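Protein Niban 2 (Homo sapiens, PDB 7CTP) may suppress apoptosis and promote melanoma cell invasion in vitro, belongs to the Niban family and carries a PH domain. Local coordinates at residues 356-368 with 435-447. Residues are numbered along the deposited sequence; the frame is centred on the assembly and turned at random.
Sequences GFTEVRDVFFKEV and HMREQMDNAVYTF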
loop_
_atom_site.group_PDB
_atom_site.type_symbol
_atom_site.label_atom_id
_atom_site.label_comp_id
_atom_site.label_asym_id
_atom_site.label_seq_id
_atom_site.Cartn_x
_atom_site.Cartn_y
_atom_site.Cartn_z
ATOM N N GLY A 356 0.859 2.632 18.307
ATOM C CA GLY A 356 -0.357 2.687 17.514
ATOM C C GLY A 356 -1.316 1.553 17.827
ATOM O O GLY A 356 -2.528 1.761 17.941
ATOM N N PHE A 357 -0.788 0.337 17.972
ATOM C CA PHE A 357 -1.650 -0.801 18.287
ATOM C C PHE A 357 -2.238 -0.667 19.686
ATOM O O PHE A 357 -3.399 -1.023 19.917
ATOM C CB PHE A 357 -0.870 -2.107 18.148
ATOM C CG PHE A 357 -0.805 -2.641 16.732
ATOM C CD1 PHE A 357 -0.014 -2.021 15.777
ATOM C CD2 PHE A 357 -1.527 -3.764 16.367
ATOM C CE1 PHE A 357 0.049 -2.504 14.484
ATOM C CE2 PHE A 357 -1.468 -4.256 15.067
ATOM C CZ PHE A 357 -0.676 -3.625 14.129
ATOM N N THR A 358 -1.454 -0.139 20.628
ATOM C CA THR A 358 -1.986 0.132 21.961
ATOM C C THR A 358 -3.070 1.208 21.924
ATOM O O THR A 358 -4.087 1.098 22.622
ATOM C CB THR A 358 -0.852 0.524 22.903
ATOM O OG1 THR A 358 0.022 -0.598 23.068
ATOM C CG2 THR A 358 -1.402 0.941 24.265
ATOM N N GLU A 359 -2.887 2.243 21.097
ATOM C CA GLU A 359 -3.914 3.273 20.969
ATOM C C GLU A 359 -5.203 2.705 20.378
ATOM O O GLU A 359 -6.300 3.076 20.809
ATOM C CB GLU A 359 -3.389 4.441 20.132
ATOM C CG GLU A 359 -4.376 5.609 19.969
ATOM C CD GLU A 359 -4.579 6.432 21.247
ATOM O OE1 GLU A 359 -5.476 7.298 21.243
ATOM O OE2 GLU A 359 -3.848 6.223 22.236
ATOM N N VAL A 360 -5.097 1.795 19.401
ATOM C CA VAL A 360 -6.288 1.116 18.892
ATOM C C VAL A 360 -7.024 0.417 20.033
ATOM O O VAL A 360 -8.250 0.512 20.159
ATOM C CB VAL A 360 -5.905 0.116 17.788
ATOM C CG1 VAL A 360 -7.099 -0.800 17.473
ATOM C CG2 VAL A 360 -5.442 0.874 16.547
ATOM N N ARG A 361 -6.276 -0.289 20.878
ATOM C CA ARG A 361 -6.855 -0.970 22.031
ATOM C C ARG A 361 -7.566 0.020 22.946
ATOM O O ARG A 361 -8.697 -0.219 23.388
ATOM C CB ARG A 361 -5.752 -1.714 22.783
ATOM C CG ARG A 361 -6.220 -2.743 23.825
ATOM C CD ARG A 361 -5.064 -3.090 24.757
ATOM N NE ARG A 361 -5.262 -4.338 25.491
ATOM C CZ ARG A 361 -5.879 -4.427 26.666
ATOM N NH1 ARG A 361 -6.371 -3.337 27.236
ATOM N NH2 ARG A 361 -6.001 -5.604 27.269
ATOM N N ASP A 362 -6.921 1.154 23.221
ATOM C CA ASP A 362 -7.507 2.136 24.127
ATOM C C ASP A 362 -8.764 2.756 23.532
ATOM O O ASP A 362 -9.748 2.984 24.245
ATOM C CB ASP A 362 -6.474 3.212 24.464
ATOM C CG ASP A 362 -5.294 2.664 25.244
ATOM O OD1 ASP A 362 -5.357 1.489 25.680
ATOM O OD2 ASP A 362 -4.300 3.402 25.424
ATOM N N VAL A 363 -8.754 3.034 22.225
ATOM C CA VAL A 363 -9.935 3.602 21.587
ATOM C C VAL A 363 -11.076 2.593 21.592
ATOM O O VAL A 363 -12.240 2.943 21.825
ATOM C CB VAL A 363 -9.592 4.068 20.159
ATOM C CG1 VAL A 363 -10.862 4.351 19.368
ATOM C CG2 VAL A 363 -8.723 5.333 20.210
ATOM N N PHE A 364 -10.753 1.323 21.333
ATOM C CA PHE A 364 -11.759 0.264 21.361
ATOM C C PHE A 364 -12.378 0.150 22.748
ATOM O O PHE A 364 -13.605 0.118 22.897
ATOM C CB PHE A 364 -11.109 -1.055 20.952
ATOM C CG PHE A 364 -11.991 -2.254 21.135
ATOM C CD1 PHE A 364 -13.156 -2.396 20.396
ATOM C CD2 PHE A 364 -11.648 -3.242 22.042
ATOM C CE1 PHE A 364 -13.970 -3.504 20.564
ATOM C CE2 PHE A 364 -12.456 -4.353 22.215
ATOM C CZ PHE A 364 -13.614 -4.484 21.476
ATOM N N PHE A 365 -11.527 0.108 23.771
ATOM C CA PHE A 365 -11.977 -0.001 25.158
ATOM C C PHE A 365 -12.892 1.156 25.540
ATOM O O PHE A 365 -13.927 0.952 26.191
ATOM C CB PHE A 365 -10.753 -0.052 26.068
ATOM C CG PHE A 365 -11.055 -0.367 27.503
ATOM C CD1 PHE A 365 -11.048 -1.676 27.947
ATOM C CD2 PHE A 365 -11.304 0.645 28.415
ATOM C CE1 PHE A 365 -11.308 -1.980 29.271
ATOM C CE2 PHE A 365 -11.563 0.339 29.742
ATOM C CZ PHE A 365 -11.567 -0.971 30.165
ATOM N N LYS A 366 -12.530 2.380 25.136
ATOM C CA LYS A 366 -13.343 3.551 25.450
ATOM C C LYS A 366 -14.702 3.489 24.766
ATOM O O LYS A 366 -15.729 3.802 25.382
ATOM C CB LYS A 366 -12.601 4.824 25.045
ATOM C CG LYS A 366 -13.469 6.073 25.052
ATOM C CD LYS A 366 -12.679 7.288 24.599
ATOM C CE LYS A 366 -13.612 8.402 24.178
ATOM N NZ LYS A 366 -14.637 8.642 25.230
ATOM N N GLU A 367 -14.734 3.073 23.496
ATOM C CA GLU A 367 -15.994 3.064 22.763
ATOM C C GLU A 367 -16.940 2.007 23.316
ATOM O O GLU A 367 -18.151 2.241 23.420
ATOM C CB GLU A 367 -15.724 2.843 21.274
ATOM C CG GLU A 367 -15.057 4.039 20.615
ATOM C CD GLU A 367 -15.901 5.294 20.710
ATOM O OE1 GLU A 367 -17.108 5.235 20.389
ATOM O OE2 GLU A 367 -15.353 6.341 21.108
ATOM N N VAL A 368 -16.405 0.848 23.700
ATOM C CA VAL A 368 -17.244 -0.185 24.302
ATOM C C VAL A 368 -17.773 0.288 25.652
ATOM O O VAL A 368 -18.949 0.082 25.985
ATOM C CB VAL A 368 -16.460 -1.503 24.425
ATOM C CG1 VAL A 368 -17.195 -2.474 25.337
ATOM C CG2 VAL A 368 -16.248 -2.122 23.041
ATOM N N HIS A 435 -2.767 -2.143 8.934
ATOM C CA HIS A 435 -2.899 -3.195 9.939
ATOM C C HIS A 435 -3.713 -2.710 11.133
ATOM O O HIS A 435 -4.517 -3.467 11.691
ATOM C CB HIS A 435 -1.531 -3.682 10.421
ATOM C CG HIS A 435 -0.769 -4.498 9.421
ATOM N ND1 HIS A 435 -1.279 -5.640 8.841
ATOM C CD2 HIS A 435 0.485 -4.354 8.929
ATOM C CE1 HIS A 435 -0.379 -6.151 8.017
ATOM N NE2 HIS A 435 0.701 -5.390 8.052
ATOM N N MET A 436 -3.509 -1.456 11.555
ATOM C CA MET A 436 -4.282 -0.942 12.684
ATOM C C MET A 436 -5.767 -0.910 12.361
ATOM O O MET A 436 -6.602 -1.248 13.209
ATOM C CB MET A 436 -3.793 0.454 13.081
ATOM C CG MET A 436 -2.440 0.458 13.731
ATOM S SD MET A 436 -1.886 2.152 14.014
ATOM C CE MET A 436 -0.122 1.898 13.963
ATOM N N ARG A 437 -6.116 -0.503 11.139
ATOM C CA ARG A 437 -7.517 -0.481 10.735
ATOM C C ARG A 437 -8.102 -1.887 10.740
ATOM O O ARG A 437 -9.218 -2.110 11.227
ATOM C CB ARG A 437 -7.658 0.154 9.355
ATOM C CG ARG A 437 -9.095 0.490 8.965
ATOM C CD ARG A 437 -9.155 1.197 7.615
ATOM N NE ARG A 437 -8.826 0.288 6.509
ATOM C CZ ARG A 437 -9.041 0.568 5.228
ATOM N NH1 ARG A 437 -9.593 1.727 4.893
ATOM N NH2 ARG A 437 -8.712 -0.313 4.285
ATOM N N GLU A 438 -7.345 -2.850 10.211
ATOM C CA GLU A 438 -7.797 -4.238 10.192
ATOM C C GLU A 438 -8.037 -4.751 11.604
ATOM O O GLU A 438 -9.072 -5.363 11.888
ATOM C CB GLU A 438 -6.765 -5.106 9.468
ATOM C CG GLU A 438 -6.679 -4.816 7.979
ATOM C CD GLU A 438 -5.451 -5.424 7.320
ATOM O OE1 GLU A 438 -5.449 -5.523 6.075
ATOM O OE2 GLU A 438 -4.491 -5.786 8.035
ATOM N N GLN A 439 -7.093 -4.502 12.511
ATOM C CA GLN A 439 -7.226 -5.060 13.856
ATOM C C GLN A 439 -8.360 -4.395 14.625
ATOM O O GLN A 439 -9.031 -5.047 15.437
ATOM C CB GLN A 439 -5.908 -4.950 14.610
ATOM C CG GLN A 439 -4.828 -5.874 14.062
ATOM C CD GLN A 439 -5.351 -7.273 13.763
ATOM O OE1 GLN A 439 -5.829 -7.971 14.656
ATOM N NE2 GLN A 439 -5.259 -7.686 12.504
ATOM N N MET A 440 -8.608 -3.106 14.374
ATOM C CA MET A 440 -9.770 -2.465 14.982
ATOM C C MET A 440 -11.066 -3.054 14.438
ATOM O O MET A 440 -11.995 -3.341 15.205
ATOM C CB MET A 440 -9.731 -0.956 14.755
ATOM C CG MET A 440 -10.952 -0.219 15.288
ATOM S SD MET A 440 -11.020 -0.246 17.095
ATOM C CE MET A 440 -10.239 1.323 17.439
ATOM N N ASP A 441 -11.145 -3.257 13.119
ATOM C CA ASP A 441 -12.352 -3.846 12.547
ATOM C C ASP A 441 -12.573 -5.252 13.082
ATOM O O ASP A 441 -13.708 -5.638 13.382
ATOM C CB ASP A 441 -12.273 -3.868 11.021
ATOM C CG ASP A 441 -13.626 -4.140 10.367
ATOM O OD1 ASP A 441 -14.617 -3.461 10.720
ATOM O OD2 ASP A 441 -13.691 -5.023 9.477
ATOM N N ASN A 442 -11.500 -6.027 13.218
ATOM C CA ASN A 442 -11.649 -7.371 13.769
ATOM C C ASN A 442 -12.135 -7.316 15.213
ATOM O O ASN A 442 -12.945 -8.150 15.634
ATOM C CB ASN A 442 -10.332 -8.137 13.680
ATOM C CG ASN A 442 -9.899 -8.400 12.239
ATOM O OD1 ASN A 442 -10.659 -8.163 11.294
ATOM N ND2 ASN A 442 -8.679 -8.889 12.071
ATOM N N ALA A 443 -11.665 -6.335 15.983
ATOM C CA ALA A 443 -12.070 -6.243 17.385
ATOM C C ALA A 443 -13.556 -5.936 17.508
ATOM O O ALA A 443 -14.268 -6.563 18.308
ATOM C CB ALA A 443 -11.230 -5.192 18.118
ATOM N N VAL A 444 -14.054 -4.976 16.726
ATOM C CA VAL A 444 -15.466 -4.623 16.844
ATOM C C VAL A 444 -16.347 -5.707 16.234
ATOM O O VAL A 444 -17.432 -5.993 16.751
ATOM C CB VAL A 444 -15.747 -3.238 16.233
ATOM C CG1 VAL A 444 -14.953 -2.170 16.985
ATOM C CG2 VAL A 444 -15.442 -3.228 14.754
ATOM N N TYR A 445 -15.897 -6.344 15.145
ATOM C CA TYR A 445 -16.674 -7.452 14.586
ATOM C C TYR A 445 -16.769 -8.599 15.583
ATOM O O TYR A 445 -17.847 -9.169 15.800
ATOM C CB TYR A 445 -16.053 -7.943 13.278
ATOM C CG TYR A 445 -16.777 -9.147 12.701
ATOM C CD1 TYR A 445 -18.041 -9.015 12.135
ATOM C CD2 TYR A 445 -16.206 -10.412 12.741
ATOM C CE1 TYR A 445 -18.711 -10.105 11.617
ATOM C CE2 TYR A 445 -16.872 -11.512 12.224
ATOM C CZ TYR A 445 -18.122 -11.349 11.663
ATOM O OH TYR A 445 -18.796 -12.439 11.141
ATOM N N THR A 446 -15.634 -8.960 16.186
ATOM C CA THR A 446 -15.626 -10.010 17.199
ATOM C C THR A 446 -16.520 -9.641 18.377
ATOM O O THR A 446 -17.309 -10.467 18.857
ATOM C CB THR A 446 -14.198 -10.266 17.675
ATOM O OG1 THR A 446 -13.382 -10.650 16.560
ATOM C CG2 THR A 446 -14.182 -11.375 18.716
ATOM N N PHE A 447 -16.411 -8.396 18.854
ATOM C CA PHE A 447 -17.238 -7.958 19.975
ATOM C C PHE A 447 -18.719 -8.099 19.652
ATOM O O PHE A 447 -19.495 -8.607 20.468
ATOM C CB PHE A 447 -16.927 -6.509 20.360
ATOM C CG PHE A 447 -17.693 -6.039 21.572
ATOM C CD1 PHE A 447 -17.298 -6.425 22.846
ATOM C CD2 PHE A 447 -18.826 -5.243 21.434
ATOM C CE1 PHE A 447 -18.011 -6.013 23.966
ATOM C CE2 PHE A 447 -19.539 -4.827 22.547
ATOM C CZ PHE A 447 -19.131 -5.207 23.811
#
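Phe364 sits as a knob in a hole formed by Met440, Ala443, Val444 and Phe447. Its CB lies 3.9 Å from Met440 SD. CG is anti to the backbone N (chi1 172°), which carries the ring across to helix 435-447. CD1 then meets Val444 CG1 at 3.9 Å. CE1 and CZ both lie 3.8 Å from Ala443 O, and CZ also reaches Phe447 CB, which lies at the ring edge, at 4.0 Å. Ala443 CB stands over the centre of one ring face, a CH-pi contact only 8° off the ring normal. An alanine in place of Phe364 would leave this hole without its knob and is likely to open a gap beside Ala443 and Phe447.

A second CH-pi contact follows toward the C-terminal ends. Val368 CG2 sits 4.1 Å from the centroid of the Phe447 ring, while CG1 touches CZ. Met440 is bent at chi2 and chi3, and this brings its CE to 3.6 Å from Val363 CG1. Near the N-terminal ends, Met436 CE comes within 3.6 Å of Gly356 CA, where a CB would clash with that methyl as it is placed here. Met436 CG lies over one face of the Phe357 ring.

Segments 356-368 and 435-447 run in roughly the same direction, crossing at -29°, and their axes approach to 9.9 Å. They belong to the long helices 342-378 and 422-455 of the helical region. Helix 464-511 also packs on Phe357, Val360 and Phe364. No hydrogen bond links the two segments, so shape fit and buried apolar surface hold them together.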